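Local coordinates for amidohydrolase 2 (Bifidobacterium longum subsp. infantis, PDB 6UVZ), which probably acts as a hydrolase of the metallo-dependent hydrolase superfamily, with a substrate that remains to be defined, at residues Pro142-Met147 against Ala176-Leu181; Asp162-Val167 against Asp200-Val205; Ile189-Asp194 against Lys212-Ser217. All coordinates share one frame; numbering follows the deposited sequence.

Contact 1: residues Pro142-Met147 against Ala176-Leu181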
loop_
_atom_site.group_PDB
_atom_site.type_symbol
_atom_site.label_atom_id
_atom_site.label_comp_id
_atom_site.label_asym_id
_atom_site.label_seq_id
_atom_site.Cartn_x
_atom_site.Cartn_y
_atom_site.Cartn_z
ATOM N N PRO A 142 12.605 2.083 12.555
ATOM C CA PRO A 142 13.175 1.130 13.522
ATOM C C PRO A 142 12.189 0.096 14.037
ATOM O O PRO A 142 12.626 -0.918 14.596
ATOM C CB PRO A 142 13.665 2.038 14.659
ATOM C CG PRO A 142 12.793 3.243 14.566
ATOM C CD PRO A 142 12.564 3.454 13.099
ATOM N N GLU A 143 10.887 0.306 13.871
ATOM C CA GLU A 143 9.890 -0.592 14.441
ATOM C C GLU A 143 9.610 -1.814 13.572
ATOM O O GLU A 143 8.714 -2.595 13.907
ATOM C CB GLU A 143 8.587 0.169 14.703
ATOM C CG GLU A 143 8.761 1.389 15.594
ATOM C CD GLU A 143 7.465 1.829 16.244
ATOM O OE1 GLU A 143 6.443 1.131 16.073
ATOM O OE2 GLU A 143 7.469 2.871 16.932
ATOM N N LEU A 144 10.354 -2.003 12.478
ATOM C CA LEU A 144 10.126 -3.157 11.615
ATOM C C LEU A 144 10.492 -4.474 12.290
ATOM O O LEU A 144 10.030 -5.530 11.845
ATOM C CB LEU A 144 10.917 -3.011 10.314
ATOM C CG LEU A 144 10.090 -2.833 9.040
ATOM C CD1 LEU A 144 10.985 -2.860 7.813
ATOM C CD2 LEU A 144 9.014 -3.902 8.943
ATOM N N GLY A 145 11.307 -4.436 13.345
ATOM C CA GLY A 145 11.666 -5.667 14.029
ATOM C C GLY A 145 10.488 -6.310 14.734
ATOM O O GLY A 145 10.309 -7.530 14.676
ATOM N N ASP A 146 9.664 -5.501 15.407
ATOM C CA ASP A 146 8.502 -6.047 16.099
ATOM C C ASP A 146 7.422 -6.493 15.122
ATOM O O ASP A 146 6.641 -7.398 15.436
ATOM C CB ASP A 146 7.938 -5.019 17.080
ATOM C CG ASP A 146 8.962 -4.564 18.100
ATOM O OD1 ASP A 146 9.535 -3.468 17.922
ATOM O OD2 ASP A 146 9.202 -5.307 19.075
HETATM N N MSE A 147 7.362 -5.875 13.945
HETATM C CA MSE A 147 6.388 -6.254 12.928
HETATM C C MSE A 147 6.651 -7.672 12.438
HETATM O O MSE A 147 5.719 -8.436 12.189
HETATM C CB MSE A 147 6.427 -5.278 11.751
HETATM C CG MSE A 147 6.347 -3.816 12.151
HETATM SE SE MSE A 147 4.676 -3.350 13.036
HETATM C CE MSE A 147 5.187 -1.598 13.723
ATOM N N ALA A 176 17.682 -7.325 8.665
ATOM C CA ALA A 176 17.271 -8.552 9.339
ATOM C C ALA A 176 15.754 -8.649 9.430
ATOM O O ALA A 176 15.189 -9.746 9.343
ATOM C CB ALA A 176 17.900 -8.624 10.730
ATOM N N ALA A 177 15.075 -7.512 9.603
ATOM C CA ALA A 177 13.617 -7.526 9.673
ATOM C C ALA A 177 13.002 -7.772 8.301
ATOM O O ALA A 177 12.030 -8.527 8.178
ATOM C CB ALA A 177 13.107 -6.213 10.266
ATOM N N LEU A 178 13.552 -7.142 7.260
ATOM C CA LEU A 178 13.038 -7.356 5.911
ATOM C C LEU A 178 13.271 -8.784 5.437
ATOM O O LEU A 178 12.507 -9.295 4.610
ATOM C CB LEU A 178 13.678 -6.364 4.939
ATOM C CG LEU A 178 13.236 -4.906 5.064
ATOM C CD1 LEU A 178 14.068 -4.013 4.159
ATOM C CD2 LEU A 178 11.759 -4.770 4.736
ATOM N N ALA A 179 14.314 -9.444 5.945
ATOM C CA ALA A 179 14.566 -10.832 5.579
ATOM C C ALA A 179 13.610 -11.788 6.280
ATOM O O ALA A 179 13.253 -12.826 5.713
ATOM C CB ALA A 179 16.013 -11.209 5.896
ATOM N N ALA A 180 13.189 -11.459 7.504
ATOM C CA ALA A 180 12.243 -12.315 8.213
ATOM C C ALA A 180 10.854 -12.233 7.592
ATOM O O ALA A 180 10.152 -13.247 7.496
ATOM C CB ALA A 180 12.194 -11.932 9.692
ATOM N N LEU A 181 10.442 -11.037 7.168
ATOM C CA LEU A 181 9.137 -10.886 6.533
ATOM C C LEU A 181 9.091 -11.592 5.185
ATOM O O LEU A 181 8.053 -12.144 4.803
ATOM C CB LEU A 181 8.798 -9.405 6.373
ATOM C CG LEU A 181 8.497 -8.643 7.662
ATOM C CD1 LEU A 181 8.363 -7.157 7.383
ATOM C CD2 LEU A 181 7.235 -9.186 8.312
#

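Contact 2: residues Asp162-Val167 against Asp200-Val205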
loop_
_atom_site.group_PDB
_atom_site.type_symbol
_atom_site.label_atom_id
_atom_site.label_comp_id
_atom_site.label_asym_id
_atom_site.label_seq_id
_atom_site.Cartn_x
_atom_site.Cartn_y
_atom_site.Cartn_z
ATOM N N ASP A 162 4.037 -1.428 3.223
ATOM C CA ASP A 162 3.887 -0.189 2.470
ATOM C C ASP A 162 5.223 0.532 2.348
ATOM O O ASP A 162 5.963 0.661 3.329
ATOM C CB ASP A 162 2.866 0.732 3.141
ATOM C CG ASP A 162 1.446 0.234 2.996
ATOM O OD1 ASP A 162 1.249 -0.838 2.384
ATOM O OD2 ASP A 162 0.527 0.917 3.492
ATOM N N HIS A 163 5.527 0.992 1.134
ATOM C CA HIS A 163 6.618 1.936 0.888
ATOM C C HIS A 163 7.972 1.364 1.302
ATOM O O HIS A 163 8.781 2.041 1.942
ATOM C CB HIS A 163 6.352 3.269 1.592
ATOM C CG HIS A 163 5.053 3.909 1.208
ATOM N ND1 HIS A 163 4.243 3.412 0.209
ATOM C CD2 HIS A 163 4.424 5.007 1.690
ATOM C CE1 HIS A 163 3.171 4.175 0.093
ATOM N NE2 HIS A 163 3.256 5.150 0.980
ATOM N N LEU A 164 8.220 0.106 0.932
ATOM C CA LEU A 164 9.493 -0.567 1.199
ATOM C C LEU A 164 9.827 -0.592 2.689
ATOM O O LEU A 164 10.999 -0.588 3.074
ATOM C CB LEU A 164 10.635 0.076 0.406
ATOM C CG LEU A 164 10.528 -0.002 -1.119
ATOM C CD1 LEU A 164 11.503 0.961 -1.777
ATOM C CD2 LEU A 164 10.772 -1.424 -1.601
ATOM N N GLY A 165 8.800 -0.615 3.537
ATOM C CA GLY A 165 8.988 -0.663 4.971
ATOM C C GLY A 165 9.374 0.645 5.624
ATOM O O GLY A 165 9.579 0.665 6.846
ATOM N N ASN A 166 9.474 1.734 4.858
ATOM C CA ASN A 166 9.900 3.037 5.377
ATOM C C ASN A 166 11.249 2.939 6.085
ATOM O O ASN A 166 11.470 3.554 7.131
ATOM C CB ASN A 166 8.842 3.644 6.304
ATOM C CG ASN A 166 7.603 4.099 5.557
ATOM O OD1 ASN A 166 7.514 5.248 5.123
ATOM N ND2 ASN A 166 6.639 3.199 5.404
ATOM N N VAL A 167 12.161 2.160 5.509
ATOM C CA VAL A 167 13.477 1.935 6.100
ATOM C C VAL A 167 14.388 3.111 5.766
ATOM O O VAL A 167 14.244 3.724 4.698
ATOM C CB VAL A 167 14.084 0.610 5.615
ATOM C CG1 VAL A 167 13.220 -0.559 6.054
ATOM C CG2 VAL A 167 14.244 0.616 4.101
ATOM N N ASP A 200 19.655 1.140 -4.021
ATOM C CA ASP A 200 20.211 0.143 -3.111
ATOM C C ASP A 200 19.111 -0.613 -2.377
ATOM O O ASP A 200 19.191 -1.837 -2.217
ATOM C CB ASP A 200 21.157 0.813 -2.115
ATOM C CG ASP A 200 22.230 1.639 -2.795
ATOM O OD1 ASP A 200 22.162 1.801 -4.032
ATOM O OD2 ASP A 200 23.141 2.125 -2.092
ATOM N N ILE A 201 18.076 0.098 -1.924
ATOM C CA ILE A 201 16.986 -0.553 -1.203
ATOM C C ILE A 201 16.183 -1.446 -2.142
ATOM O O ILE A 201 15.816 -2.573 -1.786
ATOM C CB ILE A 201 16.093 0.498 -0.515
ATOM C CG1 ILE A 201 16.810 1.124 0.686
ATOM C CG2 ILE A 201 14.769 -0.115 -0.084
ATOM C CD1 ILE A 201 17.680 2.318 0.346
ATOM N N VAL A 202 15.910 -0.965 -3.357
ATOM C CA VAL A 202 15.094 -1.729 -4.298
ATOM C C VAL A 202 15.790 -3.030 -4.682
ATOM O O VAL A 202 15.152 -4.084 -4.785
ATOM C CB VAL A 202 14.765 -0.874 -5.536
ATOM C CG1 VAL A 202 13.933 -1.672 -6.530
ATOM C CG2 VAL A 202 14.038 0.396 -5.125
ATOM N N LYS A 203 17.108 -2.979 -4.893
ATOM C CA LYS A 203 17.836 -4.181 -5.292
ATOM C C LYS A 203 17.812 -5.237 -4.193
ATOM O O LYS A 203 17.633 -6.428 -4.472
ATOM C CB LYS A 203 19.275 -3.824 -5.665
ATOM C CG LYS A 203 19.404 -3.061 -6.974
ATOM C CD LYS A 203 20.834 -2.608 -7.216
ATOM C CE LYS A 203 20.942 -1.787 -8.492
ATOM N NZ LYS A 203 22.330 -1.300 -8.729
ATOM N N TYR A 204 17.986 -4.821 -2.937
ATOM C CA TYR A 204 17.950 -5.777 -1.835
ATOM C C TYR A 204 16.549 -6.334 -1.620
ATOM O O TYR A 204 16.400 -7.500 -1.236
ATOM C CB TYR A 204 18.465 -5.125 -0.551
ATOM C CG TYR A 204 18.414 -6.034 0.657
ATOM C CD1 TYR A 204 17.391 -5.925 1.592
ATOM C CD2 TYR A 204 19.384 -7.007 0.860
ATOM C CE1 TYR A 204 17.338 -6.754 2.695
ATOM C CE2 TYR A 204 19.340 -7.841 1.960
ATOM C CZ TYR A 204 18.316 -7.711 2.874
ATOM O OH TYR A 204 18.269 -8.541 3.971
ATOM N N VAL A 205 15.516 -5.522 -1.857
ATOM C CA VAL A 205 14.146 -5.984 -1.660
ATOM C C VAL A 205 13.783 -7.047 -2.691
ATOM O O VAL A 205 13.144 -8.055 -2.365
ATOM C CB VAL A 205 13.174 -4.790 -1.703
ATOM C CG1 VAL A 205 11.748 -5.264 -1.921
ATOM C CG2 VAL A 205 13.272 -3.984 -0.415
#

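Contact 3: residues Ile189-Asp194 against Lys212-Ser217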
loop_
_atom_site.group_PDB
_atom_site.type_symbol
_atom_site.label_atom_id
_atom_site.label_comp_id
_atom_site.label_asym_id
_atom_site.label_seq_id
_atom_site.Cartn_x
_atom_site.Cartn_y
_atom_site.Cartn_z
ATOM N N ILE A 189 5.455 -6.599 -0.462
ATOM C CA ILE A 189 6.111 -5.317 -0.244
ATOM C C ILE A 189 5.923 -4.445 -1.479
ATOM O O ILE A 189 6.012 -4.925 -2.615
ATOM C CB ILE A 189 7.608 -5.498 0.094
ATOM C CG1 ILE A 189 8.261 -4.149 0.402
ATOM C CG2 ILE A 189 8.337 -6.231 -1.024
ATOM C CD1 ILE A 189 9.642 -4.267 1.008
ATOM N N LYS A 190 5.644 -3.165 -1.254
ATOM C CA LYS A 190 5.430 -2.202 -2.323
ATOM C C LYS A 190 6.697 -1.398 -2.566
ATOM O O LYS A 190 7.416 -1.052 -1.622
ATOM C CB LYS A 190 4.277 -1.257 -1.980
ATOM C CG LYS A 190 2.924 -1.928 -1.903
ATOM C CD LYS A 190 1.862 -0.951 -1.438
ATOM C CE LYS A 190 0.479 -1.545 -1.598
ATOM N NZ LYS A 190 -0.569 -0.722 -0.936
ATOM N N VAL A 191 6.964 -1.094 -3.831
ATOM C CA VAL A 191 8.122 -0.290 -4.215
ATOM C C VAL A 191 7.605 1.122 -4.475
ATOM O O VAL A 191 7.292 1.496 -5.609
ATOM C CB VAL A 191 8.848 -0.871 -5.426
ATOM C CG1 VAL A 191 10.127 -0.092 -5.696
ATOM C CG2 VAL A 191 9.156 -2.337 -5.197
ATOM N N SER A 192 7.511 1.913 -3.407
ATOM C CA SER A 192 7.067 3.299 -3.526
ATOM C C SER A 192 7.539 4.055 -2.284
ATOM O O SER A 192 8.551 3.687 -1.678
ATOM C CB SER A 192 5.540 3.335 -3.738
ATOM O OG SER A 192 4.862 2.727 -2.653
ATOM N N GLY A 193 6.808 5.101 -1.908
ATOM C CA GLY A 193 7.149 5.875 -0.729
ATOM C C GLY A 193 6.970 7.367 -0.915
ATOM O O GLY A 193 6.673 7.831 -2.020
ATOM N N ASP A 194 7.147 8.130 0.163
ATOM C CA ASP A 194 7.066 9.582 0.096
ATOM C C ASP A 194 8.325 10.216 -0.479
ATOM O O ASP A 194 8.424 11.448 -0.505
ATOM C CB ASP A 194 6.786 10.160 1.486
ATOM C CG ASP A 194 5.518 9.604 2.103
ATOM O OD1 ASP A 194 4.928 8.672 1.516
ATOM O OD2 ASP A 194 5.110 10.100 3.174
ATOM N N LYS A 212 7.835 -12.770 -6.977
ATOM C CA LYS A 212 6.433 -13.127 -6.802
ATOM C C LYS A 212 5.753 -12.373 -5.668
ATOM O O LYS A 212 4.530 -12.477 -5.526
ATOM C CB LYS A 212 6.297 -14.635 -6.553
ATOM C CG LYS A 212 6.658 -15.500 -7.747
ATOM C CD LYS A 212 5.710 -15.252 -8.909
ATOM C CE LYS A 212 6.053 -16.132 -10.099
ATOM N NZ LYS A 212 5.121 -15.906 -11.238
ATOM N N LYS A 213 6.501 -11.623 -4.864
ATOM C CA LYS A 213 5.958 -10.943 -3.693
ATOM C C LYS A 213 6.372 -9.478 -3.680
ATOM O O LYS A 213 6.666 -8.901 -2.629
ATOM C CB LYS A 213 6.390 -11.653 -2.411
ATOM C CG LYS A 213 5.855 -13.077 -2.302
ATOM C CD LYS A 213 6.715 -13.951 -1.399
ATOM C CE LYS A 213 6.588 -13.556 0.060
ATOM N NZ LYS A 213 7.372 -14.454 0.950
ATOM N N VAL A 214 6.396 -8.852 -4.855
ATOM C CA VAL A 214 6.718 -7.438 -5.002
ATOM C C VAL A 214 5.625 -6.789 -5.841
ATOM O O VAL A 214 5.330 -7.252 -6.948
ATOM C CB VAL A 214 8.101 -7.227 -5.649
ATOM C CG1 VAL A 214 8.332 -5.757 -5.931
ATOM C CG2 VAL A 214 9.198 -7.771 -4.747
ATOM N N LEU A 215 5.030 -5.721 -5.316
ATOM C CA LEU A 215 3.890 -5.064 -5.939
ATOM C C LEU A 215 4.298 -3.704 -6.490
ATOM O O LEU A 215 5.046 -2.963 -5.845
ATOM C CB LEU A 215 2.749 -4.882 -4.934
ATOM C CG LEU A 215 2.320 -6.103 -4.119
ATOM C CD1 LEU A 215 1.403 -5.684 -2.982
ATOM C CD2 LEU A 215 1.633 -7.122 -5.007
ATOM N N TYR A 216 3.799 -3.376 -7.679
ATOM C CA TYR A 216 3.967 -2.031 -8.214
ATOM C C TYR A 216 3.040 -1.070 -7.486
ATOM O O TYR A 216 1.843 -1.339 -7.336
ATOM C CB TYR A 216 3.684 -1.985 -9.715
ATOM C CG TYR A 216 3.389 -0.584 -10.202
ATOM C CD1 TYR A 216 4.405 0.353 -10.339
ATOM C CD2 TYR A 216 2.092 -0.191 -10.507
ATOM C CE1 TYR A 216 4.139 1.640 -10.773
ATOM C CE2 TYR A 216 1.816 1.093 -10.940
ATOM C CZ TYR A 216 2.842 2.003 -11.073
ATOM O OH TYR A 216 2.569 3.280 -11.505
ATOM N N SER A 217 3.592 0.059 -7.050
ATOM C CA SER A 217 2.838 1.068 -6.322
ATOM C C SER A 217 3.282 2.446 -6.782
ATOM O O SER A 217 4.483 2.713 -6.881
ATOM C CB SER A 217 3.037 0.917 -4.810
ATOM O OG SER A 217 2.614 2.079 -4.124
#

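Contact 1: residues Pro142-Met147 against Ala176-Leu181
Gly145 and Ala177 bring the two backbones together, their CA atoms 5.1 Å apart, where the first turn of helix 144-153 lies against the last turns of helix 172-181. The glycine contributes only main chain here. Ala177 points its methyl at the other backbone: its CB lies 3.5 Å from Leu144 O and 4.0 Å from Gly145 N, a van der Waals seat. The Ala177 methyl also meets the Leu144 side chain at its root, CB to CB at 3.9 Å.

Beyond that root Leu144 carries most of the contact, and its two branches part toward different partners. Leu144 CD1, anti to CA (chi2 -174°), reaches Leu178 CD2 at 3.7 Å. The other branch, Leu144 CD2, turns to Leu181 and stands 3.7 Å from Leu181 CD1. Both partner leucines hold CG anti to their own carbonyl carbon, and both cross the Leu144 side chain at a slant. Ala177, Leu178 and Leu181 thus present one short methyl and two branched tips, spaced one and then three residues along the helix, to a single leucine. Met147, a selenomethionine, plays a smaller part: its carbonyl O is 4.2 Å from Leu181 CD2, while its selenium lies on the far side, the side chain packing on Leu106 and Asn139.

No hydrogen bond or salt bridge joins the segments. Leu181 O accepts a hydrogen bond from Ser187 OG, at the start of strand 187-191. Such apolar packing between consecutive helices, one following strand 135-137 and the other strand 159-161, is characteristic of the outer helical layer of a TIM barrel, the fold of the amidohydrolases.

Contact 2: residues Asp162-Val167 against Asp200-Val205
Leu164 faces helix 199-209 and divides its two methyls among three residues of it. Leu164 CD1 lies 3.8 Å from Ile201 CG2 and, more loosely, 4.2 Å from Val202 CG2. Leu164 CD2 reaches the next turn, 3.8 Å from Val205 CG2, with Val205 CG1 close behind. Ile201 meets the leucine with its short branch because CG2 stands anti to the backbone N, while CG1 takes the position anti to the carbonyl carbon. Val167 adds a lighter touch farther along the loop, its CG2 4.3 Å from Ile201 CG2. The interface is wholly apolar.

Segment 162-167 follows strand 159-161, at the C-terminal end of the barrel strands where TIM-barrel enzymes carry their active sites. His163, Leu164, Gly165 and Asn166 all have positive phi, a left-handed turn held by Gly165 N to Asp162 O (3.1 Å) and Asn166 N to His163 O (3.0 Å). This turn directs Leu164 to the helix and lets His163 point elsewhere: its ring meets that of His12 edge-to-face, and its ND1 and Ser192 OG share a weak hydrogen bond.

Behind the first shell, Leu164 is backed by Ile189 and Val191 of strand 187-191 and by Val197, and Val167 by Ser174 and Leu178. On the helix side, Tyr204 OH hydrogen-bonds Cys175 O, tying helix 199-209 to helix 172-181.

Contact 3: residues Ile189-Asp194 against Lys212-Ser217
Ile189 to Val191 and Val214 to Leu215 belong to the two parallel strands of a beta-alpha-beta crossover, with helix 199-209 between them in the chain. The strand axes approach to 4.9 Å and are turned 42° apart. One firm backbone bond joins them, Leu215 N to Ile189 O at 3.0 Å, nearly straight at 170°. The bonds from Ile189 N to Lys213 O and from Val191 N to Leu215 O are weak, each 3.4 Å long.

On the face turned to helix 199-209, Val214 meets both neighbours of Lys190: its CG1 lies 3.6 Å from Val191 CG2, and its CG2 runs beside Ile189 CG2. Phe209 of that helix packs on Ile189 and Val214. The opposite face looks into the barrel, the TIM-barrel arrangement of these strands, and holds Lys190 and Leu215. The Lys190 chain, extended beyond CG, passes Ser217, with CB 3.8 Å from Ser217 CB, and carries NZ to a salt bridge with Glu136 and hydrogen bonds to Ser11 O and His12 ND1. An alanine in place of Lys190 would probably leave the Glu136 carboxylate without this positive partner and His12 ND1 without this hydrogen bond.

Farther along, Ser192 and Ser217 join hydroxyl to hydroxyl, OG to OG at 2.8 Å; Ser217 OG stands anti to its backbone N (chi1 164°), which points it at the Ser192 hydroxyl. Ser217 O in turn accepts a hydrogen bond from His232 NE2.

All three contacts are buried, but they lie at different depths of one barrel. Contact 3, its centre about 7 Å from the chain's centre, joins strand to strand; contact 2 sets a loop on a helix, and contact 1, its centre about 17 Å from that of the chain, packs helix on helix. Contacts 1 and 2 are apolar, contact 1 also setting methyls on main chain, whereas contact 3 adds backbone bonds, a serine pair and an inward lysine. Helix 199-209 of contact 2 is the crossover helix between the strands of contact 3; contact 1 involves neither. Leu144 touches Val167 between contacts 1 and 2, and Val205 touches Ile189 between contacts 2 and 3.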